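Local coordinates for nickel ABC transporter (Nickel-binding protein) (Bacillus halodurans, PDB 3T66) that is a bacterial solute-binding protein that probably captures nickel or short peptides for an ABC transporter, at residues P57-S62 / E77-Q82; A91-L96 / I115-Y120; R98-S103 / L110-I115. All coordinates share one frame; numbering follows the deposited sequence.

From the N terminus, contact 1 is the first to close: it brings Glu77-Gln82 back to Pro57-Ser62 across 14 residues that hold the end of strand 60-64 and all of strand 70-75. Contact 2 then opens on helix 89-100 and closes only at strand 112-118. Contact 3 is nested inside that loop, joining the end of the same helix to the start of the same strand across helix 104-110; the two share Ile115. All three reach the four-stranded antiparallel sheet, contact 1 at strand 60-64 and contacts 2 and 3 at strand 112-118, its two outermost strands. Contacts 1 and 2 also touch, through Glu77 with Tyr120 and Phe81 with Ala91.

Contact 1 (P57-S62 / E77-Q82); sequences PWLAES and EDVTFQ
Leu59 and Val79 meet methyl to methyl, with CD2 of the leucine 4.2 Å from CG2 of the valine. The two side chains arrive differently. Val79 points its CB toward the other segment, and with CG1 anti to the backbone N (chi1 161°) its other branch, CG2, is the one that touches. Leu59 leaves its backbone at an angle and closes the distance only through its fork, CG lying beside the backbone N (chi1 -79°). The backbones stay well apart, the CA atoms of Leu59 and Val79 being 7.7 Å from each other, and no hydrogen bond crosses; the 111 Å² buried in all marks a light contact. Both residues are nevertheless buried, and Val79 also touches Trp182.

Pro57-Ser62 runs into strand 60-64, an outermost strand of a four-stranded antiparallel sheet, and Glu77-Gln82 lies in the loop between strand 70-75 and helix 89-100. This small sheet with its helices is consistent with the extra lobe, often called domain Ib, of the larger solute-binding proteins of this family.

Toward the exposed end, Glu61 has its CB turned toward the loop, and its OE1 comes 4.3 Å from the backbone N of Glu77, too far for a hydrogen bond. The same OE1 lies 4.8 Å from Glu77 OE2, so the two carboxylates would probably repel each other mildly. Glu77 swings its chain against Tyr120, whereas Asp78 turns its OD2 to a salt bridge with Arg76. Farther along the loop, Gln82 is hydrogen-bonded to Ile41, Gly158 and Gly160.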
loop_
_atom_site.group_PDB
_atom_site.type_symbol
_atom_site.label_atom_id
_atom_site.label_comp_id
_atom_site.label_asym_id
_atom_site.label_seq_id
_atom_site.Cartn_x
_atom_site.Cartn_y
_atom_site.Cartn_z
ATOM N N PRO A 57 -16.960 -4.057 -6.774
ATOM C CA PRO A 57 -17.519 -3.053 -7.646
ATOM C C PRO A 57 -17.858 -1.768 -6.936
ATOM O O PRO A 57 -18.278 -1.779 -5.816
ATOM C CB PRO A 57 -18.792 -3.711 -8.133
ATOM C CG PRO A 57 -18.975 -4.869 -7.324
ATOM C CD PRO A 57 -17.664 -5.319 -6.944
ATOM N N TRP A 58 -17.636 -0.656 -7.607
ATOM C CA TRP A 58 -18.073 0.620 -7.144
ATOM C C TRP A 58 -18.896 1.222 -8.249
ATOM O O TRP A 58 -20.055 1.000 -8.320
ATOM C CB TRP A 58 -16.862 1.463 -6.845
ATOM C CG TRP A 58 -17.057 2.503 -5.873
ATOM C CD1 TRP A 58 -18.146 2.742 -5.166
ATOM C CD2 TRP A 58 -16.119 3.470 -5.508
ATOM N NE1 TRP A 58 -17.971 3.808 -4.372
ATOM C CE2 TRP A 58 -16.710 4.273 -4.562
ATOM C CE3 TRP A 58 -14.820 3.736 -5.892
ATOM C CZ2 TRP A 58 -16.057 5.323 -3.990
ATOM C CZ3 TRP A 58 -14.180 4.766 -5.324
ATOM C CH2 TRP A 58 -14.793 5.557 -4.397
ATOM N N LEU A 59 -18.269 1.947 -9.146
ATOM C CA LEU A 59 -18.948 2.567 -10.266
ATOM C C LEU A 59 -19.417 1.566 -11.241
ATOM O O LEU A 59 -20.317 1.802 -11.987
ATOM C CB LEU A 59 -18.066 3.551 -10.977
ATOM C CG LEU A 59 -17.915 4.906 -10.340
ATOM C CD1 LEU A 59 -17.399 5.849 -11.313
ATOM C CD2 LEU A 59 -19.181 5.366 -9.821
ATOM N N ALA A 60 -18.725 0.458 -11.283
ATOM C CA ALA A 60 -19.108 -0.675 -12.115
ATOM C C ALA A 60 -19.822 -1.685 -11.230
ATOM O O ALA A 60 -19.465 -1.847 -10.042
ATOM C CB ALA A 60 -17.891 -1.302 -12.729
ATOM N N GLU A 61 -20.836 -2.345 -11.795
ATOM C CA GLU A 61 -21.570 -3.435 -11.110
ATOM C C GLU A 61 -20.812 -4.760 -11.074
ATOM O O GLU A 61 -20.927 -5.527 -10.112
ATOM C CB GLU A 61 -22.848 -3.722 -11.878
ATOM C CG GLU A 61 -24.166 -3.376 -11.250
ATOM C CD GLU A 61 -25.268 -3.428 -12.335
ATOM O OE1 GLU A 61 -26.094 -2.468 -12.461
ATOM O OE2 GLU A 61 -25.278 -4.419 -13.118
ATOM N N SER A 62 -20.094 -5.045 -12.159
ATOM C CA SER A 62 -19.494 -6.379 -12.405
ATOM C C SER A 62 -18.573 -6.433 -13.621
ATOM O O SER A 62 -18.539 -5.508 -14.432
ATOM C CB SER A 62 -20.587 -7.422 -12.629
ATOM O OG SER A 62 -21.215 -7.168 -13.870
ATOM N N GLU A 77 -26.640 1.607 -13.667
ATOM C CA GLU A 77 -27.495 2.457 -14.473
ATOM C C GLU A 77 -27.957 3.687 -13.716
ATOM O O GLU A 77 -28.592 4.570 -14.267
ATOM C CB GLU A 77 -28.630 1.656 -15.105
ATOM C CG GLU A 77 -28.096 0.707 -16.184
ATOM C CD GLU A 77 -28.853 -0.634 -16.292
ATOM O OE1 GLU A 77 -30.083 -0.654 -16.009
ATOM O OE2 GLU A 77 -28.206 -1.664 -16.663
ATOM N N ASP A 78 -27.599 3.803 -12.463
ATOM C CA ASP A 78 -28.118 4.927 -11.716
ATOM C C ASP A 78 -27.110 6.019 -11.376
ATOM O O ASP A 78 -27.363 6.757 -10.454
ATOM C CB ASP A 78 -28.754 4.430 -10.422
ATOM C CG ASP A 78 -27.816 3.520 -9.631
ATOM O OD1 ASP A 78 -26.915 2.948 -10.285
ATOM O OD2 ASP A 78 -27.957 3.373 -8.373
ATOM N N VAL A 79 -25.986 6.157 -12.060
ATOM C CA VAL A 79 -25.036 7.138 -11.547
ATOM C C VAL A 79 -25.107 8.378 -12.394
ATOM O O VAL A 79 -25.328 8.259 -13.593
ATOM C CB VAL A 79 -23.579 6.598 -11.500
ATOM C CG1 VAL A 79 -22.576 7.729 -11.430
ATOM C CG2 VAL A 79 -23.353 5.669 -10.326
ATOM N N THR A 80 -24.952 9.550 -11.774
ATOM C CA THR A 80 -24.837 10.803 -12.477
ATOM C C THR A 80 -23.648 11.590 -11.962
ATOM O O THR A 80 -23.352 11.567 -10.747
ATOM C CB THR A 80 -26.070 11.739 -12.255
ATOM O OG1 THR A 80 -26.153 12.136 -10.866
ATOM C CG2 THR A 80 -27.414 11.103 -12.753
ATOM N N PHE A 81 -23.001 12.323 -12.869
ATOM C CA PHE A 81 -21.983 13.307 -12.486
ATOM C C PHE A 81 -22.587 14.468 -11.704
ATOM O O PHE A 81 -23.761 14.741 -11.773
ATOM C CB PHE A 81 -21.213 13.862 -13.696
ATOM C CG PHE A 81 -20.492 12.812 -14.491
ATOM C CD1 PHE A 81 -19.183 12.462 -14.186
ATOM C CD2 PHE A 81 -21.124 12.160 -15.559
ATOM C CE1 PHE A 81 -18.521 11.460 -14.923
ATOM C CE2 PHE A 81 -20.467 11.158 -16.294
ATOM C CZ PHE A 81 -19.190 10.798 -15.961
ATOM N N GLN A 82 -21.742 15.135 -10.935
ATOM C CA GLN A 82 -22.100 16.300 -10.164
ATOM C C GLN A 82 -22.802 17.351 -11.001
ATOM O O GLN A 82 -23.614 18.139 -10.493
ATOM C CB GLN A 82 -20.841 16.887 -9.543
ATOM C CG GLN A 82 -20.403 16.189 -8.260
ATOM C CD GLN A 82 -18.960 15.800 -8.281
ATOM O OE1 GLN A 82 -18.247 16.149 -9.201
ATOM N NE2 GLN A 82 -18.527 15.033 -7.281
#

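Contact 2 (A91-L96 / I115-Y120); sequences AVKASL and IEADGY
Lys93 reaches from helix 89-100 to Ile115 with its whole chain. Its CB points toward the strand, and CG, anti to the backbone N (chi1 179°), carries the chain past Ile115, whose CG2 lies 4.4 Å from Lys93 CG. Lys93 CD touches Ala117 CB at 4.2 Å and already lies 3.5 Å from Ile115 O. Lys93 CE comes 3.6 Å from Ile115 O, and the bend at the last torsion brings Lys93 NZ to 2.8 Å from that same oxygen. This hydrogen bond is almost collinear with the carbonyl bond, the C=O...NZ angle being 176°. A methionine in place of Lys93 would probably leave the Ile115 carbonyl without this donor.

One turn on, Leu96 CB rests 4.0 Å from Ile115 CD1, the two side chains crossing at about a right angle. Ile115 is thus held by lysine at its backbone and by leucine at its tip.

The axes of 91-96 and 115-118 approach to 8.9 Å and run at 158°, nearly antiparallel. Leu122 and Ile124 of strand 121-126 also touch Ile115, while Leu122 reaches Ala117 and Val92 as well.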
loop_
_atom_site.group_PDB
_atom_site.type_symbol
_atom_site.label_atom_id
_atom_site.label_comp_id
_atom_site.label_asym_id
_atom_site.label_seq_id
_atom_site.Cartn_x
_atom_site.Cartn_y
_atom_site.Cartn_z
ATOM N N ALA A 91 -19.557 7.853 -21.661
ATOM C CA ALA A 91 -18.907 8.775 -20.788
ATOM C C ALA A 91 -17.672 8.165 -20.181
ATOM O O ALA A 91 -16.701 8.821 -19.962
ATOM C CB ALA A 91 -19.838 9.161 -19.727
ATOM N N VAL A 92 -17.752 6.902 -19.857
ATOM C CA VAL A 92 -16.708 6.196 -19.191
ATOM C C VAL A 92 -15.603 5.885 -20.165
ATOM O O VAL A 92 -14.424 5.818 -19.798
ATOM C CB VAL A 92 -17.219 4.920 -18.549
ATOM C CG1 VAL A 92 -16.096 4.179 -17.851
ATOM C CG2 VAL A 92 -18.328 5.251 -17.564
ATOM N N LYS A 93 -15.976 5.706 -21.419
ATOM C CA LYS A 93 -14.995 5.539 -22.484
ATOM C C LYS A 93 -14.174 6.806 -22.582
ATOM O O LYS A 93 -12.961 6.783 -22.432
ATOM C CB LYS A 93 -15.686 5.264 -23.808
ATOM C CG LYS A 93 -14.714 5.109 -24.909
ATOM C CD LYS A 93 -15.261 4.382 -26.117
ATOM C CE LYS A 93 -14.492 4.876 -27.346
ATOM N NZ LYS A 93 -14.296 3.856 -28.408
ATOM N N ALA A 94 -14.847 7.918 -22.790
ATOM C CA ALA A 94 -14.183 9.202 -22.874
ATOM C C ALA A 94 -13.154 9.383 -21.781
ATOM O O ALA A 94 -12.042 9.797 -22.057
ATOM C CB ALA A 94 -15.199 10.318 -22.791
ATOM N N SER A 95 -13.549 9.074 -20.550
ATOM C CA SER A 95 -12.754 9.370 -19.390
ATOM C C SER A 95 -11.549 8.450 -19.335
ATOM O O SER A 95 -10.429 8.878 -19.067
ATOM C CB SER A 95 -13.591 9.227 -18.127
ATOM O OG SER A 95 -12.760 9.271 -16.973
ATOM N N LEU A 96 -11.783 7.184 -19.603
ATOM C CA LEU A 96 -10.674 6.281 -19.695
ATOM C C LEU A 96 -9.713 6.795 -20.732
ATOM O O LEU A 96 -8.513 6.902 -20.466
ATOM C CB LEU A 96 -11.123 4.863 -20.018
ATOM C CG LEU A 96 -11.781 4.160 -18.832
ATOM C CD1 LEU A 96 -12.301 2.761 -19.209
ATOM C CD2 LEU A 96 -10.820 4.086 -17.691
ATOM N N ILE A 115 -11.401 -0.059 -26.799
ATOM C CA ILE A 115 -12.517 -0.002 -25.852
ATOM C C ILE A 115 -13.765 0.251 -26.660
ATOM O O ILE A 115 -13.934 1.345 -27.126
ATOM C CB ILE A 115 -12.407 1.166 -24.857
ATOM C CG1 ILE A 115 -11.047 1.207 -24.185
ATOM C CG2 ILE A 115 -13.464 1.043 -23.774
ATOM C CD1 ILE A 115 -10.968 2.214 -23.038
ATOM N N GLU A 116 -14.629 -0.734 -26.843
ATOM C CA GLU A 116 -15.892 -0.508 -27.550
ATOM C C GLU A 116 -17.002 -0.233 -26.495
ATOM O O GLU A 116 -16.968 -0.810 -25.414
ATOM C CB GLU A 116 -16.233 -1.690 -28.504
ATOM N N ALA A 117 -17.959 0.654 -26.796
ATOM C CA ALA A 117 -19.047 0.994 -25.864
ATOM C C ALA A 117 -20.489 0.690 -26.381
ATOM O O ALA A 117 -20.784 0.843 -27.577
ATOM C CB ALA A 117 -18.926 2.434 -25.461
ATOM N N ASP A 118 -21.373 0.252 -25.476
ATOM C CA ASP A 118 -22.820 0.115 -25.758
ATOM C C ASP A 118 -23.670 0.285 -24.494
ATOM O O ASP A 118 -23.591 -0.538 -23.553
ATOM C CB ASP A 118 -23.174 -1.247 -26.413
ATOM N N GLY A 119 -24.502 1.319 -24.483
ATOM C CA GLY A 119 -25.435 1.511 -23.384
ATOM C C GLY A 119 -24.696 1.662 -22.080
ATOM O O GLY A 119 -24.168 2.731 -21.798
ATOM N N TYR A 120 -24.625 0.575 -21.321
ATOM C CA TYR A 120 -23.915 0.565 -20.063
ATOM C C TYR A 120 -22.854 -0.539 -19.965
ATOM O O TYR A 120 -22.100 -0.613 -18.991
ATOM C CB TYR A 120 -24.915 0.441 -18.914
ATOM C CG TYR A 120 -25.817 1.643 -18.771
ATOM C CD1 TYR A 120 -25.393 2.776 -18.080
ATOM C CD2 TYR A 120 -27.102 1.671 -19.348
ATOM C CE1 TYR A 120 -26.217 3.902 -17.938
ATOM C CE2 TYR A 120 -27.944 2.827 -19.216
ATOM C CZ TYR A 120 -27.477 3.921 -18.500
ATOM O OH TYR A 120 -28.246 5.048 -18.341
#

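Contact 3 (R98-S103 / L110-I115); sequences RALDES and LKIDEI
Leu100 spreads its fork over Leu110 and Ile112. With CG beside the backbone N and anti to the carbonyl carbon, chi1 (-61°) carries CG toward the other segment, and the fork beyond it divides. CD2 of Leu100 lies 4.1 Å from Leu110 CB and also 4.1 Å from Leu110 CD1, so it meets both the root and one tip of that side chain as the two leucines pass at a slant. CD1 of Leu100 takes the other partner, 4.3 Å from Ile112 CB. These approaches make up the close part of the contact, and Leu100 supplies more of the 129 Å² buried than any other residue.

Beyond these contacts the packing thins quickly. Within Arg98-Ser103, Ile115 CD1 comes no closer than 4.6 Å, to Leu100 CD1, and no hydrogen bond joins the segments. Asp101, Glu102 and Asp113 are exposed, and Arg98 NE makes a long salt bridge with Glu102 OE1 at 3.9 Å within its own segment. Arg98 is also tied to Asp27 by a salt bridge and lies against Phe152 in a cation-pi contact.

In sequence the two segments are joined by helix 104-110, which is opened by Ser103 as N-cap and whose last residue is Leu110; the positive phi of Lys111, 55°, turns the chain into strand 112-118. Asp113 and Glu114 both face Thr125, a classic beta bulge. Leu100 fastens the C-terminal end of helix 89-100 to the start of an outermost strand, with Ile124 of strand 121-126 and Phe133 packing against Ile112.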
loop_
_atom_site.group_PDB
_atom_site.type_symbol
_atom_site.label_atom_id
_atom_site.label_comp_id
_atom_site.label_asym_id
_atom_site.label_seq_id
_atom_site.Cartn_x
_atom_site.Cartn_y
_atom_site.Cartn_z
ATOM N N ARG A 98 -9.330 9.914 -22.212
ATOM C CA ARG A 98 -8.712 11.139 -21.843
ATOM C C ARG A 98 -7.598 10.774 -20.900
ATOM O O ARG A 98 -6.571 11.457 -20.850
ATOM C CB ARG A 98 -9.719 12.047 -21.171
ATOM C CG ARG A 98 -9.240 13.449 -20.928
ATOM C CD ARG A 98 -8.460 13.513 -19.677
ATOM N NE ARG A 98 -7.858 14.822 -19.441
ATOM C CZ ARG A 98 -7.638 15.360 -18.233
ATOM N NH1 ARG A 98 -7.071 16.534 -18.151
ATOM N NH2 ARG A 98 -7.987 14.744 -17.104
ATOM N N ALA A 99 -7.756 9.682 -20.167
ATOM C CA ALA A 99 -6.745 9.367 -19.161
ATOM C C ALA A 99 -5.525 8.685 -19.763
ATOM O O ALA A 99 -4.400 8.887 -19.292
ATOM C CB ALA A 99 -7.329 8.525 -18.037
ATOM N N LEU A 100 -5.741 7.856 -20.785
ATOM C CA LEU A 100 -4.621 7.216 -21.443
ATOM C C LEU A 100 -3.821 8.221 -22.283
ATOM O O LEU A 100 -2.604 8.066 -22.422
ATOM C CB LEU A 100 -5.077 6.027 -22.274
ATOM C CG LEU A 100 -5.777 4.889 -21.510
ATOM C CD1 LEU A 100 -6.862 4.202 -22.348
ATOM C CD2 LEU A 100 -4.778 3.854 -20.951
ATOM N N ASP A 101 -4.462 9.261 -22.816
ATOM C CA ASP A 101 -3.730 10.171 -23.693
ATOM C C ASP A 101 -3.082 11.260 -22.931
ATOM O O ASP A 101 -2.428 12.089 -23.529
ATOM C CB ASP A 101 -4.595 10.753 -24.818
ATOM C CG ASP A 101 -4.890 9.698 -25.924
ATOM O OD1 ASP A 101 -5.954 9.004 -25.830
ATOM O OD2 ASP A 101 -4.030 9.525 -26.852
ATOM N N GLU A 102 -3.248 11.245 -21.614
ATOM C CA GLU A 102 -2.750 12.313 -20.753
ATOM C C GLU A 102 -1.642 11.856 -19.774
ATOM O O GLU A 102 -0.808 12.659 -19.352
ATOM C CB GLU A 102 -3.918 12.957 -19.987
ATOM C CG GLU A 102 -3.814 14.487 -19.779
ATOM C CD GLU A 102 -3.954 15.313 -21.088
ATOM O OE1 GLU A 102 -4.871 15.041 -21.917
ATOM O OE2 GLU A 102 -3.143 16.250 -21.276
ATOM N N SER A 103 -1.614 10.575 -19.419
ATOM C CA SER A 103 -0.570 10.072 -18.539
ATOM C C SER A 103 0.078 8.813 -19.062
ATOM O O SER A 103 -0.568 7.788 -19.312
ATOM C CB SER A 103 -1.103 9.864 -17.121
ATOM O OG SER A 103 -0.156 9.237 -16.272
ATOM N N LEU A 110 -2.347 0.191 -17.846
ATOM C CA LEU A 110 -3.641 -0.371 -18.090
ATOM C C LEU A 110 -3.580 -1.355 -19.216
ATOM O O LEU A 110 -4.353 -2.296 -19.222
ATOM C CB LEU A 110 -4.649 0.715 -18.326
ATOM C CG LEU A 110 -4.998 1.567 -17.107
ATOM C CD1 LEU A 110 -6.268 2.370 -17.425
ATOM C CD2 LEU A 110 -5.168 0.760 -15.783
ATOM N N LYS A 111 -2.624 -1.167 -20.127
ATOM C CA LYS A 111 -2.461 -2.011 -21.325
ATOM C C LYS A 111 -3.719 -2.127 -22.204
ATOM O O LYS A 111 -4.050 -3.173 -22.735
ATOM C CB LYS A 111 -1.835 -3.391 -20.995
ATOM N N ILE A 112 -4.388 -1.040 -22.478
ATOM C CA ILE A 112 -5.590 -1.156 -23.256
ATOM C C ILE A 112 -5.456 -1.008 -24.754
ATOM O O ILE A 112 -5.117 0.034 -25.233
ATOM C CB ILE A 112 -6.520 -0.067 -22.823
ATOM C CG1 ILE A 112 -6.593 -0.046 -21.313
ATOM C CG2 ILE A 112 -7.839 -0.265 -23.420
ATOM C CD1 ILE A 112 -7.929 -0.039 -20.796
ATOM N N ASP A 113 -5.673 -2.066 -25.503
ATOM C CA ASP A 113 -5.771 -1.949 -26.937
ATOM C C ASP A 113 -6.969 -1.228 -27.505
ATOM O O ASP A 113 -6.839 -0.402 -28.358
ATOM C CB ASP A 113 -5.715 -3.315 -27.570
ATOM C CG ASP A 113 -5.060 -3.294 -28.895
ATOM O OD1 ASP A 113 -5.637 -2.753 -29.833
ATOM O OD2 ASP A 113 -3.953 -3.822 -29.013
ATOM N N GLU A 114 -8.146 -1.519 -26.998
ATOM C CA GLU A 114 -9.350 -0.987 -27.580
ATOM C C GLU A 114 -10.421 -0.896 -26.557
ATOM O O GLU A 114 -10.378 -1.560 -25.568
ATOM C CB GLU A 114 -9.831 -1.883 -28.699
ATOM N N ILE A 115 -11.401 -0.059 -26.799
ATOM C CA ILE A 115 -12.517 -0.002 -25.852
ATOM C C ILE A 115 -13.765 0.251 -26.660
ATOM O O ILE A 115 -13.934 1.345 -27.126
ATOM C CB ILE A 115 -12.407 1.166 -24.857
ATOM C CG1 ILE A 115 -11.047 1.207 -24.185
ATOM C CG2 ILE A 115 -13.464 1.043 -23.774
ATOM C CD1 ILE A 115 -10.968 2.214 -23.038
#